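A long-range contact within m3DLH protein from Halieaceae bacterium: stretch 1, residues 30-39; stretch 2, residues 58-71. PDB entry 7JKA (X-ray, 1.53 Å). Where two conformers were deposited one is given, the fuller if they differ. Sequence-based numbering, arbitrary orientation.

Stretch 1 30-39: GELHWDEQQG
Stretch 2 58-71: ARERARRLAGLGYA

A β-strand packs almost parallel on a helix, joined across 480 Å² by close packing around one histidine, a long salt bridge and bridging waters, with no direct hydrogen bond between the stretches. Strand 30-35 and helix 58-67 run in the same sense, their axes 25° apart and 6.7 Å at closest approach. In register, Glu-31 CA lies 7.4 Å from Arg-59 CA, His-33 CA 5.6 Å from Arg-63 CA, and Trp-34 CA 4.6 Å from Ala-71 CA.

Strand alternation points Glu-31, His-33 and Asp-35 toward the helix. His-33 (chi1 m, chi2 -114°) is the centrepiece: buried, it lays one ring face under Arg-59 O and Arg-63 N, while CD2 lies 3.6 Å from Ala-62 CB. Its NE2 donates to Glu-31 OE1 at 2.7 Å, giving the buried ring a polar partner within its own strand. Glu-31 (t, t) also reaches Arg-59, extended as m, t, t; Glu-31 OE1 sits 3.8 Å from Arg-59 NE, near the guanidinium plane. Small residues let the backbones close in: Ala-66 CB is 3.6 Å from Trp-34 N, and Ala-62 leaves room for the imidazole.

A Schellman motif ends the helix, with Gly-69 N bonded to Ala-66 O and Tyr-70 N to Leu-65 O. Gly-69 takes phi/psi 93/19, where a CB would jam against the preceding carbonyl. The chain then returns to the strand: Ala-71 CA makes a CA-H...O contact with His-33 O (3.4 Å), and Ala-71 CB meets Trp-34 CB at 4.3 Å and Leu-32 CD1 at 4.4 Å.

Water completes the polar end. Water 1 accepts from Asp-35 N and donates to Tyr-70 O, both 2.8 Å; water 2 links Asp-35 OD2 (2.6 Å) to Ala-66 O (2.9 Å). Asp-35 (chi1 t) also opens a type I turn to Gln-38, its OD1 accepting from Gln-37 N at 3.0 Å.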

ATOM      1  N   GLY A  30      14.522   1.825  -1.483  1.00 13.19           N
ATOM      2  CA  GLY A  30      13.408   1.288  -2.223  1.00 13.94           C
ATOM      3  C   GLY A  30      13.841   0.827  -3.600  1.00 15.38           C
ATOM      4  O   GLY A  30      15.033   0.747  -3.917  1.00 16.05           O
ATOM      5  N   GLU A  31      12.848   0.507  -4.416  1.00 16.85           N
ATOM      6  CA  GLU A  31      13.112  -0.008  -5.751  1.00 17.19           C
ATOM      7  C   GLU A  31      12.037   0.503  -6.698  1.00 18.92           C
ATOM      8  O   GLU A  31      10.842   0.286  -6.460  1.00 16.70           O
ATOM      9  CB  GLU A  31      13.170  -1.542  -5.724  1.00 16.95           C
ATOM     10  CG  GLU A  31      13.665  -2.170  -7.007  1.00 23.60           C
ATOM     11  CD  GLU A  31      13.880  -3.658  -6.849  1.00 25.56           C
ATOM     12  OE1 GLU A  31      12.901  -4.399  -6.892  1.00 23.11           O
ATOM     13  OE2 GLU A  31      15.042  -4.094  -6.672  1.00 42.55           O
ATOM     14  N   LEU A  32      12.456   1.194  -7.757  1.00 13.72           N
ATOM     15  CA  LEU A  32      11.539   1.712  -8.768  1.00 16.11           C
ATOM     16  C   LEU A  32      11.480   0.722  -9.916  1.00 15.94           C
ATOM     17  O   LEU A  32      12.526   0.275 -10.395  1.00 14.46           O
ATOM     18  CB  LEU A  32      11.971   3.087  -9.298  1.00 15.12           C
ATOM     19  CG  LEU A  32      10.975   3.713 -10.284  1.00 13.06           C
ATOM     20  CD1 LEU A  32       9.805   4.368  -9.516  1.00 17.37           C
ATOM     21  CD2 LEU A  32      11.616   4.713 -11.233  1.00 17.66           C
ATOM     22  N   HIS A  33      10.261   0.375 -10.338  1.00 12.81           N
ATOM     23  CA  HIS A  33      10.005  -0.462 -11.505  1.00 15.61           C
ATOM     24  C   HIS A  33       9.271   0.354 -12.550  1.00 13.56           C
ATOM     25  O   HIS A  33       8.330   1.081 -12.225  1.00 15.33           O
ATOM     26  CB  HIS A  33       9.174  -1.700 -11.130  1.00 15.93           C
ATOM     27  CG  HIS A  33       9.915  -2.664 -10.258  1.00 14.62           C
ATOM     28  ND1 HIS A  33      10.270  -3.924 -10.684  1.00 19.64           N
ATOM     29  CD2 HIS A  33      10.382  -2.542  -8.990  1.00 15.58           C
ATOM     30  CE1 HIS A  33      10.943  -4.531  -9.720  1.00 20.56           C
ATOM     31  NE2 HIS A  33      11.004  -3.725  -8.676  1.00 19.23           N
ATOM     32  N   TRP A  34       9.702   0.250 -13.805  1.00 14.38           N
ATOM     33  CA  TRP A  34       9.051   1.018 -14.854  1.00 15.06           C
ATOM     34  C   TRP A  34       9.266   0.289 -16.171  1.00 16.35           C
ATOM     35  O   TRP A  34      10.126  -0.585 -16.282  1.00 18.10           O
ATOM     36  CB  TRP A  34       9.568   2.466 -14.895  1.00 15.24           C
ATOM     37  CG  TRP A  34      10.918   2.625 -15.533  1.00 16.10           C
ATOM     38  CD1 TRP A  34      11.158   3.050 -16.811  1.00 18.38           C
ATOM     39  CD2 TRP A  34      12.209   2.356 -14.950  1.00 16.74           C
ATOM     40  NE1 TRP A  34      12.513   3.066 -17.060  1.00 18.52           N
ATOM     41  CE2 TRP A  34      13.178   2.637 -15.940  1.00 18.19           C
ATOM     42  CE3 TRP A  34      12.643   1.897 -13.692  1.00 17.16           C
ATOM     43  CZ2 TRP A  34      14.545   2.483 -15.719  1.00 21.08           C
ATOM     44  CZ3 TRP A  34      14.016   1.735 -13.491  1.00 15.89           C
ATOM     45  CH2 TRP A  34      14.944   2.037 -14.488  1.00 18.68           C
ATOM     46  N   ASP A  35       8.466   0.651 -17.169  1.00 16.87           N
ATOM     47  CA  ASP A  35       8.614   0.117 -18.520  1.00 19.53           C
ATOM     48  C   ASP A  35       9.392   1.132 -19.343  1.00 21.59           C
ATOM     49  O   ASP A  35       8.903   2.240 -19.582  1.00 21.80           O
ATOM     50  CB  ASP A  35       7.235  -0.166 -19.120  1.00 21.03           C
ATOM     51  CG  ASP A  35       7.282  -0.709 -20.547  1.00 24.43           C
ATOM     52  OD1 ASP A  35       8.373  -0.951 -21.110  1.00 23.89           O
ATOM     53  OD2 ASP A  35       6.184  -0.900 -21.101  1.00 30.34           O
ATOM     54  N   GLU A  36      10.609   0.753 -19.768  1.00 18.82           N
ATOM     55  CA  GLU A  36      11.458   1.664 -20.523  1.00 20.19           C
ATOM     56  C   GLU A  36      10.827   2.058 -21.854  1.00 25.41           C
ATOM     57  O   GLU A  36      11.190   3.093 -22.427  1.00 24.45           O
ATOM     58  CB  GLU A  36      12.831   1.020 -20.726  1.00 22.37           C
ATOM     59  CG  GLU A  36      13.941   1.971 -21.208  1.00 23.76           C
ATOM     60  CD  GLU A  36      14.435   2.907 -20.095  1.00 25.24           C
ATOM     61  OE1 GLU A  36      13.636   3.716 -19.599  1.00 24.03           O
ATOM     62  OE2 GLU A  36      15.633   2.840 -19.761  1.00 38.51           O
ATOM     63  N   GLN A  37       9.864   1.281 -22.346  1.00 21.46           N
ATOM     64  CA  GLN A  37       9.218   1.632 -23.603  1.00 24.74           C
ATOM     65  C   GLN A  37       8.237   2.794 -23.480  1.00 23.89           C
ATOM     66  O   GLN A  37       7.856   3.368 -24.506  1.00 28.83           O
ATOM     67  CB  GLN A  37       8.498   0.415 -24.172  1.00 26.45           C
ATOM     68  CG  GLN A  37       9.442  -0.669 -24.654  1.00 30.96           C
ATOM     69  CD  GLN A  37       8.703  -1.735 -25.411  1.00 30.20           C
ATOM     70  OE1 GLN A  37       7.494  -1.872 -25.264  1.00 38.86           O
ATOM     71  NE2 GLN A  37       9.409  -2.466 -26.260  1.00 34.52           N
ATOM     72  N   GLN A  38       7.824   3.169 -22.274  1.00 24.73           N
ATOM     73  CA  GLN A  38       6.791   4.189 -22.165  1.00 27.61           C
ATOM     74  C   GLN A  38       7.298   5.539 -22.657  1.00 34.71           C
ATOM     75  O   GLN A  38       8.459   5.906 -22.447  1.00 33.17           O
ATOM     76  CB  GLN A  38       6.294   4.284 -20.726  1.00 31.73           C
ATOM     77  CG  GLN A  38       5.403   3.114 -20.330  1.00 37.21           C
ATOM     78  CD  GLN A  38       4.218   2.954 -21.269  1.00 46.90           C
ATOM     79  OE1 GLN A  38       3.402   3.865 -21.415  1.00 53.53           O
ATOM     80  NE2 GLN A  38       4.131   1.802 -21.927  1.00 50.46           N
ATOM     81  N   GLY A  39       6.418   6.266 -23.339  1.00 33.23           N
ATOM     82  CA  GLY A  39       6.786   7.519 -23.971  1.00 43.53           C
ATOM     83  C   GLY A  39       7.072   8.621 -22.974  1.00 55.29           C
ATOM     84  O   GLY A  39       8.213   8.801 -22.537  1.00 53.94           O
ATOM     85  N   ALA A  58       6.552  -7.649  -2.609  1.00 14.41           N
ATOM     86  CA  ALA A  58       6.301  -6.263  -3.001  1.00 15.55           C
ATOM     87  C   ALA A  58       7.005  -5.909  -4.303  1.00 15.83           C
ATOM     88  O   ALA A  58       6.459  -5.159  -5.129  1.00 15.68           O
ATOM     89  CB  ALA A  58       6.754  -5.325  -1.889  1.00 17.21           C
ATOM     90  N   ARG A  59       8.231  -6.400  -4.483  1.00 14.69           N
ATOM     91  CA  ARG A  59       8.934  -6.161  -5.740  1.00 15.04           C
ATOM     92  C   ARG A  59       8.147  -6.706  -6.921  1.00 19.19           C
ATOM     93  O   ARG A  59       8.073  -6.070  -7.983  1.00 18.65           O
ATOM     94  CB  ARG A  59      10.324  -6.798  -5.698  1.00 19.18           C
ATOM     95  CG  ARG A  59      11.270  -6.243  -4.634  1.00 19.42           C
ATOM     96  CD  ARG A  59      12.620  -6.970  -4.722  1.00 22.70           C
ATOM     97  NE  ARG A  59      13.564  -6.401  -3.780  1.00 26.85           N
ATOM     98  CZ  ARG A  59      13.891  -6.947  -2.613  1.00 37.49           C
ATOM     99  NH1 ARG A  59      13.382  -8.119  -2.245  1.00 26.60           N
ATOM    100  NH2 ARG A  59      14.751  -6.321  -1.823  1.00 47.02           N
ATOM    101  N   GLU A  60       7.574  -7.901  -6.765  1.00 15.58           N
ATOM    102  CA  GLU A  60       6.804  -8.493  -7.849  1.00 16.22           C
ATOM    103  C   GLU A  60       5.557  -7.663  -8.145  1.00 15.36           C
ATOM    104  O   GLU A  60       5.187  -7.494  -9.307  1.00 17.53           O
ATOM    105  CB  GLU A  60       6.444  -9.936  -7.496  1.00 20.06           C
ATOM    106  CG  GLU A  60       5.452 -10.578  -8.444  1.00 24.29           C
ATOM    107  CD  GLU A  60       5.971 -10.764  -9.855  1.00 27.73           C
ATOM    108  OE1 GLU A  60       7.188 -10.589 -10.098  1.00 25.63           O
ATOM    109  OE2 GLU A  60       5.133 -11.105 -10.727  1.00 27.47           O
ATOM    110  N   ARG A  61       4.910  -7.099  -7.120  1.00 15.75           N
ATOM    111  CA  ARG A  61       3.743  -6.269  -7.409  1.00 14.88           C
ATOM    112  C   ARG A  61       4.150  -4.980  -8.123  1.00 14.25           C
ATOM    113  O   ARG A  61       3.453  -4.516  -9.030  1.00 14.70           O
ATOM    114  CB  ARG A  61       2.969  -5.976  -6.124  1.00 18.70           C
ATOM    115  CG  ARG A  61       2.561  -7.232  -5.369  1.00 16.92           C
ATOM    116  CD  ARG A  61       1.759  -8.130  -6.281  1.00 17.26           C
ATOM    117  NE  ARG A  61       1.253  -9.394  -5.712  1.00 21.03           N
ATOM    118  CZ  ARG A  61       2.003 -10.467  -5.453  1.00 25.19           C
ATOM    119  NH1 ARG A  61       3.325 -10.421  -5.608  1.00 22.94           N
ATOM    120  NH2 ARG A  61       1.437 -11.594  -5.026  1.00 26.98           N
ATOM    121  N   ALA A  62       5.286  -4.393  -7.743  1.00 13.39           N
ATOM    122  CA  ALA A  62       5.777  -3.218  -8.469  1.00 13.49           C
ATOM    123  C   ALA A  62       6.096  -3.592  -9.910  1.00 15.36           C
ATOM    124  O   ALA A  62       5.795  -2.838 -10.840  1.00 13.61           O
ATOM    125  CB  ALA A  62       7.017  -2.653  -7.769  1.00 15.33           C
ATOM    126  N   ARG A  63       6.707  -4.754 -10.113  0.63 13.89           N
ATOM    127  CA  ARG A  63       6.962  -5.212 -11.474  0.63 15.77           C
ATOM    128  C   ARG A  63       5.666  -5.336 -12.266  0.63 16.28           C
ATOM    129  O   ARG A  63       5.591  -4.888 -13.411  0.63 16.88           O
ATOM    130  CB  ARG A  63       7.702  -6.543 -11.444  0.63 19.12           C
ATOM    131  CG  ARG A  63       8.323  -6.945 -12.761  0.63 21.36           C
ATOM    132  CD  ARG A  63       8.744  -8.404 -12.719  0.63 21.45           C
ATOM    133  NE  ARG A  63       7.552  -9.243 -12.619  0.63 27.86           N
ATOM    134  CZ  ARG A  63       6.738  -9.519 -13.634  0.63 29.59           C
ATOM    135  NH1 ARG A  63       6.999  -9.052 -14.851  0.63 30.04           N
ATOM    136  NH2 ARG A  63       5.668 -10.278 -13.433  0.63 27.38           N
ATOM    137  N   ARG A  64       4.629  -5.928 -11.664  1.00 16.22           N
ATOM    138  CA  ARG A  64       3.358  -6.088 -12.369  1.00 14.55           C
ATOM    139  C   ARG A  64       2.754  -4.736 -12.722  1.00 14.35           C
ATOM    140  O   ARG A  64       2.202  -4.561 -13.814  1.00 16.18           O
ATOM    141  CB  ARG A  64       2.401  -6.919 -11.517  1.00 16.40           C
ATOM    142  CG  ARG A  64       2.877  -8.349 -11.290  1.00 16.67           C
ATOM    143  CD  ARG A  64       1.884  -9.123 -10.396  1.00 18.90           C
ATOM    144  NE  ARG A  64       2.430 -10.436 -10.075  1.00 23.92           N
ATOM    145  CZ  ARG A  64       1.844 -11.314  -9.269  1.00 29.26           C
ATOM    146  NH1 ARG A  64       0.682 -11.017  -8.694  1.00 25.34           N
ATOM    147  NH2 ARG A  64       2.427 -12.477  -9.030  1.00 26.71           N
ATOM    148  N   LEU A  65       2.897  -3.748 -11.828  1.00 15.21           N
ATOM    149  CA  LEU A  65       2.398  -2.405 -12.115  1.00 12.95           C
ATOM    150  C   LEU A  65       3.153  -1.763 -13.282  1.00 14.05           C
ATOM    151  O   LEU A  65       2.551  -1.086 -14.124  1.00 15.68           O
ATOM    152  CB  LEU A  65       2.512  -1.542 -10.857  1.00 12.35           C
ATOM    153  CG  LEU A  65       1.488  -1.925  -9.769  1.00 10.70           C
ATOM    154  CD1 LEU A  65       1.946  -1.286  -8.487  1.00 15.11           C
ATOM    155  CD2 LEU A  65       0.076  -1.456 -10.111  1.00 12.98           C
ATOM    156  N   ALA A  66       4.471  -1.944 -13.338  1.00 15.64           N
ATOM    157  CA  ALA A  66       5.222  -1.475 -14.502  1.00 14.66           C
ATOM    158  C   ALA A  66       4.701  -2.120 -15.784  1.00 17.89           C
ATOM    159  O   ALA A  66       4.658  -1.474 -16.842  1.00 19.49           O
ATOM    160  CB  ALA A  66       6.714  -1.774 -14.318  1.00 17.75           C
ATOM    161  N   GLY A  67       4.288  -3.396 -15.712  1.00 16.84           N
ATOM    162  CA  GLY A  67       3.728  -4.041 -16.891  1.00 17.64           C
ATOM    163  C   GLY A  67       2.394  -3.470 -17.325  1.00 18.41           C
ATOM    164  O   GLY A  67       1.984  -3.687 -18.467  1.00 23.35           O
ATOM    165  N   LEU A  68       1.731  -2.723 -16.449  1.00 18.33           N
ATOM    166  CA  LEU A  68       0.499  -2.023 -16.780  1.00 18.10           C
ATOM    167  C   LEU A  68       0.740  -0.616 -17.292  1.00 18.95           C
ATOM    168  O   LEU A  68      -0.231   0.093 -17.588  1.00 23.39           O
ATOM    169  CB  LEU A  68      -0.405  -1.955 -15.543  1.00 18.35           C
ATOM    170  CG  LEU A  68      -0.879  -3.320 -15.051  1.00 18.95           C
ATOM    171  CD1 LEU A  68      -1.644  -3.174 -13.739  1.00 22.89           C
ATOM    172  CD2 LEU A  68      -1.705  -4.012 -16.134  1.00 21.82           C
ATOM    173  N   GLY A  69       1.999  -0.193 -17.397  1.00 18.12           N
ATOM    174  CA  GLY A  69       2.329   1.145 -17.854  1.00 20.93           C
ATOM    175  C   GLY A  69       2.506   2.162 -16.750  1.00 21.23           C
ATOM    176  O   GLY A  69       2.442   3.370 -17.020  1.00 21.57           O
ATOM    177  N   TYR A  70       2.727   1.726 -15.520  1.00 14.69           N
ATOM    178  CA  TYR A  70       2.955   2.651 -14.418  1.00 14.70           C
ATOM    179  C   TYR A  70       4.438   2.662 -14.045  1.00 16.25           C
ATOM    180  O   TYR A  70       5.214   1.819 -14.481  1.00 16.97           O
ATOM    181  CB  TYR A  70       2.111   2.273 -13.204  1.00 14.29           C
ATOM    182  CG  TYR A  70       0.644   2.089 -13.517  1.00 16.65           C
ATOM    183  CD1 TYR A  70      -0.024   2.975 -14.350  1.00 21.60           C
ATOM    184  CD2 TYR A  70      -0.054   1.026 -12.995  1.00 19.77           C
ATOM    185  CE1 TYR A  70      -1.347   2.810 -14.632  1.00 22.19           C
ATOM    186  CE2 TYR A  70      -1.386   0.846 -13.277  1.00 18.09           C
ATOM    187  CZ  TYR A  70      -2.022   1.745 -14.086  1.00 18.54           C
ATOM    188  OH  TYR A  70      -3.355   1.590 -14.384  1.00 25.49           O
ATOM    189  N   ALA A  71       4.821   3.640 -13.227  1.00 12.75           N
ATOM    190  CA  ALA A  71       6.112   3.666 -12.548  1.00 13.14           C
ATOM    191  C   ALA A  71       5.822   3.425 -11.084  1.00 14.79           C
ATOM    192  O   ALA A  71       5.089   4.203 -10.479  1.00 14.09           O
ATOM    193  CB  ALA A  71       6.817   5.014 -12.736  1.00 14.79           C
TER
HETATM  194  O   HOH W   1       6.406   2.540 -16.909  1.00 23.16           O
HETATM  195  O   HOH W   2       4.094  -1.478 -19.660  1.00 23.43           O
HETATM  196  O   HOH W   3       1.081   4.512 -18.913  1.00 38.15           O